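Local coordinates for penicillin-binding protein activator LpoA (Escherichia coli, PDB 6DR3) that regulates peptidoglycan synthesis as an outer-membrane lipoprotein essential for the function of penicillin-binding protein 1A, whose transpeptidase activity it stimulates in vitro, at residues L178-V181 / W182-R186; T2-Q5 / S6-Y9. All coordinates share one frame; numbering follows the deposited sequence.

Interaction 1 of 2, residues L178-V181 / W182-R186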
ATOM      1  N   LEU A 178     -16.298  -8.671  11.220  1.00 19.00           N
ATOM      2  CA  LEU A 178     -17.101  -8.676  10.002  1.00 22.38           C
ATOM      3  C   LEU A 178     -16.917  -9.977   9.235  1.00 21.16           C
ATOM      4  O   LEU A 178     -17.868 -10.498   8.640  1.00 23.57           O
ATOM      5  CB  LEU A 178     -16.736  -7.480   9.123  1.00 19.95           C
ATOM      6  CG  LEU A 178     -17.542  -7.306   7.832  1.00 24.21           C
ATOM      7  CD1 LEU A 178     -19.026  -7.131   8.126  1.00 23.41           C
ATOM      8  CD2 LEU A 178     -17.017  -6.124   7.031  1.00 22.74           C
ATOM      9  N   GLN A 179     -15.693 -10.510   9.229  1.00 23.55           N
ATOM     10  CA  GLN A 179     -15.450 -11.825   8.645  1.00 29.30           C
ATOM     11  C   GLN A 179     -16.397 -12.864   9.237  1.00 26.39           C
ATOM     12  O   GLN A 179     -17.006 -13.655   8.508  1.00 28.95           O
ATOM     13  CB  GLN A 179     -13.992 -12.226   8.874  1.00 33.20           C
ATOM     14  CG  GLN A 179     -13.562 -13.495   8.159  1.00 34.09           C
ATOM     15  CD  GLN A 179     -12.157 -13.923   8.547  1.00 34.20           C
ATOM     16  OE1 GLN A 179     -11.798 -13.918   9.725  1.00 34.10           O
ATOM     17  NE2 GLN A 179     -11.351 -14.284   7.557  1.00 29.93           N
ATOM     18  N   ARG A 180     -16.531 -12.871  10.566  1.00 27.03           N
ATOM     19  CA  ARG A 180     -17.426 -13.825  11.216  1.00 32.12           C
ATOM     20  C   ARG A 180     -18.877 -13.574  10.831  1.00 26.90           C
ATOM     21  O   ARG A 180     -19.638 -14.520  10.599  1.00 27.49           O
ATOM     22  CB  ARG A 180     -17.258 -13.755  12.734  1.00 42.63           C
ATOM     23  CG  ARG A 180     -16.088 -14.562  13.269  1.00 57.86           C
ATOM     24  CD  ARG A 180     -16.554 -15.611  14.266  1.00 72.35           C
ATOM     25  NE  ARG A 180     -17.516 -16.541  13.679  1.00 85.74           N
ATOM     26  CZ  ARG A 180     -18.153 -17.491  14.358  1.00 97.18           C
ATOM     27  NH1 ARG A 180     -17.936 -17.647  15.658  1.00101.05           N
ATOM     28  NH2 ARG A 180     -19.011 -18.289  13.736  1.00100.61           N
ATOM     29  N   VAL A 181     -19.287 -12.304  10.774  1.00 23.92           N
ATOM     30  CA  VAL A 181     -20.622 -11.980  10.281  1.00 26.72           C
ATOM     31  C   VAL A 181     -20.836 -12.613   8.915  1.00 29.47           C
ATOM     32  O   VAL A 181     -21.921 -13.124   8.609  1.00 22.30           O
ATOM     33  CB  VAL A 181     -20.819 -10.452  10.238  1.00 30.79           C
ATOM     34  CG1 VAL A 181     -22.136 -10.086   9.556  1.00 29.74           C
ATOM     35  CG2 VAL A 181     -20.774  -9.873  11.646  1.00 32.67           C
ATOM     36  N   TRP A 182     -19.797 -12.597   8.075  1.00 29.99           N
ATOM     37  CA  TRP A 182     -19.909 -13.193   6.749  1.00 29.06           C
ATOM     38  C   TRP A 182     -20.007 -14.712   6.832  1.00 28.91           C
ATOM     39  O   TRP A 182     -20.835 -15.323   6.146  1.00 29.25           O
ATOM     40  CB  TRP A 182     -18.722 -12.776   5.882  1.00 29.19           C
ATOM     41  CG  TRP A 182     -18.796 -13.321   4.493  1.00 35.17           C
ATOM     42  CD1 TRP A 182     -19.686 -12.968   3.520  1.00 41.60           C
ATOM     43  CD2 TRP A 182     -17.946 -14.318   3.918  1.00 35.44           C
ATOM     44  NE1 TRP A 182     -19.444 -13.686   2.374  1.00 42.25           N
ATOM     45  CE2 TRP A 182     -18.379 -14.521   2.592  1.00 42.03           C
ATOM     46  CE3 TRP A 182     -16.860 -15.058   4.395  1.00 35.45           C
ATOM     47  CZ2 TRP A 182     -17.765 -15.435   1.738  1.00 43.63           C
ATOM     48  CZ3 TRP A 182     -16.251 -15.965   3.544  1.00 42.64           C
ATOM     49  CH2 TRP A 182     -16.705 -16.145   2.232  1.00 43.32           C
ATOM     50  N   PHE A 183     -19.173 -15.341   7.664  1.00 30.48           N
ATOM     51  CA  PHE A 183     -19.255 -16.788   7.838  1.00 31.40           C
ATOM     52  C   PHE A 183     -20.652 -17.215   8.278  1.00 32.56           C
ATOM     53  O   PHE A 183     -21.149 -18.267   7.860  1.00 32.58           O
ATOM     54  CB  PHE A 183     -18.223 -17.263   8.866  1.00 39.49           C
ATOM     55  CG  PHE A 183     -16.789 -17.188   8.396  1.00 45.67           C
ATOM     56  CD1 PHE A 183     -16.459 -17.311   7.054  1.00 50.86           C
ATOM     57  CD2 PHE A 183     -15.766 -17.008   9.315  1.00 42.25           C
ATOM     58  CE1 PHE A 183     -15.140 -17.247   6.640  1.00 51.49           C
ATOM     59  CE2 PHE A 183     -14.448 -16.943   8.906  1.00 46.58           C
ATOM     60  CZ  PHE A 183     -14.134 -17.063   7.568  1.00 51.93           C
ATOM     61  N   ASP A 184     -21.303 -16.411   9.118  1.00 31.54           N
ATOM     62  CA  ASP A 184     -22.525 -16.833   9.789  1.00 34.13           C
ATOM     63  C   ASP A 184     -23.797 -16.535   9.006  1.00 31.74           C
ATOM     64  O   ASP A 184     -24.812 -17.199   9.241  1.00 33.94           O
ATOM     65  CB  ASP A 184     -22.618 -16.164  11.166  1.00 35.18           C
ATOM     66  CG  ASP A 184     -21.563 -16.673  12.132  1.00 39.94           C
ATOM     67  OD1 ASP A 184     -20.793 -17.581  11.751  1.00 43.81           O
ATOM     68  OD2 ASP A 184     -21.505 -16.166  13.272  1.00 39.82           O
ATOM     69  N   ASN A 185     -23.780 -15.566   8.090  1.00 31.39           N
ATOM     70  CA  ASN A 185     -24.994 -15.137   7.409  1.00 36.55           C
ATOM     71  C   ASN A 185     -24.903 -15.205   5.892  1.00 42.50           C
ATOM     72  O   ASN A 185     -25.855 -14.799   5.215  1.00 41.24           O
ATOM     73  CB  ASN A 185     -25.355 -13.703   7.825  1.00 34.89           C
ATOM     74  CG  ASN A 185     -25.617 -13.578   9.314  1.00 36.97           C
ATOM     75  OD1 ASN A 185     -26.734 -13.804   9.780  1.00 37.87           O
ATOM     76  ND2 ASN A 185     -24.588 -13.213  10.070  1.00 38.56           N
ATOM     77  N   ARG A 186     -23.793 -15.693   5.333  1.00 52.54           N
ATOM     78  CA  ARG A 186     -23.618 -15.672   3.884  1.00 61.71           C
ATOM     79  C   ARG A 186     -24.700 -16.444   3.138  1.00 66.57           C
ATOM     80  O   ARG A 186     -24.773 -16.334   1.909  1.00 72.72           O
ATOM     81  CB  ARG A 186     -22.235 -16.221   3.510  1.00 61.57           C
ATOM     82  CG  ARG A 186     -21.878 -17.562   4.133  1.00 64.01           C
ATOM     83  CD  ARG A 186     -20.450 -17.950   3.794  1.00 60.14           C
ATOM     84  NE  ARG A 186     -19.973 -19.051   4.626  1.00 58.18           N
ATOM     85  CZ  ARG A 186     -18.726 -19.510   4.618  1.00 49.43           C
ATOM     86  NH1 ARG A 186     -17.817 -18.964   3.821  1.00 44.35           N
ATOM     87  NH2 ARG A 186     -18.384 -20.516   5.411  1.00 48.06           N
TER

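Interaction 2 of 2, residues T2-Q5 / S6-Y9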
ATOM      1  N   THR A   2      12.219  25.421   2.127  1.00 43.50           N
ATOM      2  CA  THR A   2      11.953  26.146   0.893  1.00 45.37           C
ATOM      3  C   THR A   2      11.619  25.149  -0.215  1.00 40.77           C
ATOM      4  O   THR A   2      12.370  24.187  -0.420  1.00 37.46           O
ATOM      5  CB  THR A   2      13.161  26.990   0.487  1.00 50.44           C
ATOM      6  OG1 THR A   2      13.553  27.831   1.580  1.00 63.78           O
ATOM      7  CG2 THR A   2      12.828  27.857  -0.723  1.00 50.09           C
ATOM      8  N   PRO A   3      10.518  25.336  -0.943  1.00 35.14           N
ATOM      9  CA  PRO A   3      10.200  24.396  -2.025  1.00 34.75           C
ATOM     10  C   PRO A   3      11.151  24.565  -3.198  1.00 34.93           C
ATOM     11  O   PRO A   3      11.585  25.674  -3.516  1.00 39.05           O
ATOM     12  CB  PRO A   3       8.763  24.769  -2.407  1.00 33.55           C
ATOM     13  CG  PRO A   3       8.648  26.205  -2.049  1.00 37.66           C
ATOM     14  CD  PRO A   3       9.505  26.400  -0.826  1.00 37.42           C
ATOM     15  N   ASP A   4      11.482  23.445  -3.832  1.00 35.23           N
ATOM     16  CA  ASP A   4      12.263  23.439  -5.056  1.00 41.04           C
ATOM     17  C   ASP A   4      11.375  22.974  -6.210  1.00 36.99           C
ATOM     18  O   ASP A   4      10.159  22.814  -6.063  1.00 30.97           O
ATOM     19  CB  ASP A   4      13.504  22.557  -4.892  1.00 49.89           C
ATOM     20  CG  ASP A   4      13.194  21.081  -5.025  1.00 57.08           C
ATOM     21  OD1 ASP A   4      12.167  20.637  -4.474  1.00 59.27           O
ATOM     22  OD2 ASP A   4      13.978  20.367  -5.687  1.00 59.28           O
ATOM     23  N   GLN A   5      11.998  22.739  -7.368  1.00 37.52           N
ATOM     24  CA  GLN A   5      11.239  22.456  -8.583  1.00 31.72           C
ATOM     25  C   GLN A   5      10.335  21.239  -8.430  1.00 21.41           C
ATOM     26  O   GLN A   5       9.279  21.177  -9.067  1.00 25.70           O
ATOM     27  CB  GLN A   5      12.192  22.234  -9.759  1.00 34.11           C
ATOM     28  CG  GLN A   5      12.933  23.467 -10.224  1.00 41.37           C
ATOM     29  CD  GLN A   5      13.915  23.155 -11.339  1.00 41.17           C
ATOM     30  OE1 GLN A   5      13.892  22.064 -11.913  1.00 33.67           O
ATOM     31  NE2 GLN A   5      14.785  24.109 -11.647  1.00 45.39           N
ATOM     32  N   SER A   6      10.724  20.264  -7.605  1.00 23.91           N
ATOM     33  CA  SER A   6      10.092  18.948  -7.622  1.00 28.72           C
ATOM     34  C   SER A   6       9.489  18.543  -6.279  1.00 21.32           C
ATOM     35  O   SER A   6       9.203  17.359  -6.076  1.00 23.37           O
ATOM     36  CB  SER A   6      11.105  17.893  -8.068  1.00 33.35           C
ATOM     37  OG  SER A   6      12.215  17.852  -7.186  1.00 31.63           O
ATOM     38  N   THR A   7       9.259  19.493  -5.370  1.00 18.73           N
ATOM     39  CA  THR A   7       8.794  19.151  -4.028  1.00 24.30           C
ATOM     40  C   THR A   7       7.531  18.291  -4.066  1.00 23.02           C
ATOM     41  O   THR A   7       7.503  17.181  -3.523  1.00 21.68           O
ATOM     42  CB  THR A   7       8.552  20.431  -3.224  1.00 26.91           C
ATOM     43  OG1 THR A   7       9.783  21.151  -3.105  1.00 29.55           O
ATOM     44  CG2 THR A   7       8.022  20.116  -1.829  1.00 29.52           C
ATOM     45  N   ALA A   8       6.469  18.799  -4.699  1.00 25.13           N
ATOM     46  CA  ALA A   8       5.184  18.103  -4.673  1.00 21.50           C
ATOM     47  C   ALA A   8       5.306  16.682  -5.207  1.00 19.97           C
ATOM     48  O   ALA A   8       4.750  15.743  -4.626  1.00 22.22           O
ATOM     49  CB  ALA A   8       4.143  18.879  -5.479  1.00 23.02           C
ATOM     50  N   TYR A   9       6.018  16.503  -6.320  1.00 18.78           N
ATOM     51  CA  TYR A   9       6.176  15.168  -6.884  1.00 22.59           C
ATOM     52  C   TYR A   9       6.951  14.269  -5.928  1.00 23.29           C
ATOM     53  O   TYR A   9       6.553  13.127  -5.669  1.00 21.11           O
ATOM     54  CB  TYR A   9       6.876  15.248  -8.241  1.00 20.74           C
ATOM     55  CG  TYR A   9       6.385  16.381  -9.115  1.00 21.82           C
ATOM     56  CD1 TYR A   9       5.176  16.294  -9.793  1.00 19.78           C
ATOM     57  CD2 TYR A   9       7.133  17.540  -9.258  1.00 28.19           C
ATOM     58  CE1 TYR A   9       4.726  17.333 -10.588  1.00 23.84           C
ATOM     59  CE2 TYR A   9       6.695  18.583 -10.050  1.00 28.77           C
ATOM     60  CZ  TYR A   9       5.492  18.476 -10.712  1.00 27.12           C
ATOM     61  OH  TYR A   9       5.056  19.516 -11.500  1.00 28.08           O
TER
HETATM   62  O   HOH W   1      12.260  17.979  -4.716  1.00 37.64           O

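Interaction 1 of 2, residues L178-V181 / W182-R186
Near the C-terminal end of helix 170-185, Arg180 and Asp184, one turn apart, form an i to i+4 salt bridge, while Gln179 and Phe183 pack together in the same spacing. Arg180 NH2 donates to Asp184 OD1 over 2.8 Å, reaching the syn lone pair of that oxygen. The bond is bent, 131° at the hydrogen, and OD1 is tilted out of the guanidinium plane; with the two flat groups almost perpendicular, this is a one-bond bridge rather than a bidentate pair. The Arg180 chain reaches the carboxylate by bending at chi2 and chi3, and its NE, buried here, has no partner in the model.

Gln179 and Phe183 run side by side in the same direction. Gln179 CG stands 3.6 Å from Phe183 CE2, and the amide lies 23° from parallel with the ring. With CG swung to the far side of the backbone N, the extended Gln179 chain runs alongside the phenyl group. Gln179 O, which accepts Phe183 N at 2.9 Å, also sits over one ring face, 3.5 Å above its plane.

Farther along, Val181 O receives Asn185 ND2 at 3.0 Å on a lone pair in the carbonyl plane, and this bond is nearly straight (167°). The backbone bond from Asn185 N to the same oxygen is weak, so the side-chain amide supplements the main chain in this part of the helix.

Around this turn, Gln179 NE2 bonds to Leu152 O and Phe183 packs on Gln157 and Ala160 of helix 157-161. Trp182 meets Trp149 of helix 138-153 edge-to-face, whereas Val181 and Asn185 touch helix 189-202, so three helices of the all-helical domain pack against this one.

Interaction 2 of 2, residues T2-Q5 / S6-Y9
Direct polar contact is centred on Asp4 OD1, which takes the hydroxyl of Thr7 on its anti lone pair, OG1 to OD1 being 2.8 Å. A second, weak bond reaches the same oxygen from Ser6 N at 3.5 Å. Asp4 CG lies between its backbone N and carbonyl carbon (chi1 79°), which turns the carboxylate over the following residues. Thr7 OG1, anti to its own carbonyl carbon, also stands 3.4 Å from Pro3 CA.

A water-mediated link adds to these bonds. The water donates to Asp4 OD1 at 2.7 Å and makes a short hydrogen bond, 2.5 Å, with Ser6 OG. OD1 therefore gathers two side-chain or water donors and one weak backbone donor, while OD2 is held by Asn35 of helix 30-47.

Van der Waals contact is slight: Gln5 O approaches the edge of the Tyr9 ring, 3.8 Å from CE2 and near the ring plane.

Asp4 to Thr7 form a type I beta turn leading into helix 7-11, and the Asp4 carboxylate bonds to the Thr7 hydroxyl across it. Ser6 holds the N-cap position but its side chain makes no capping bond, so the definition of a capping box is not met.

How the interactions relate
Interaction 2 comes first along the chain, in the loop entering helix 7-11, and interaction 1 follows much later, near the C-terminal end of helix 170-185. Their centres are 47 Å apart and their nearest atoms about 33 Å, on opposite sides of the chain's centre, so neither touches the other and they share no helix. Between them runs most of the succession of helices, with TPR-like motifs, of the amino-terminal domain of LpoA. Both contacts are local, spanning three or four residues near a helix end, one at a start and one toward a finish. They thus sample two distant regions of an elongated, strand-free domain.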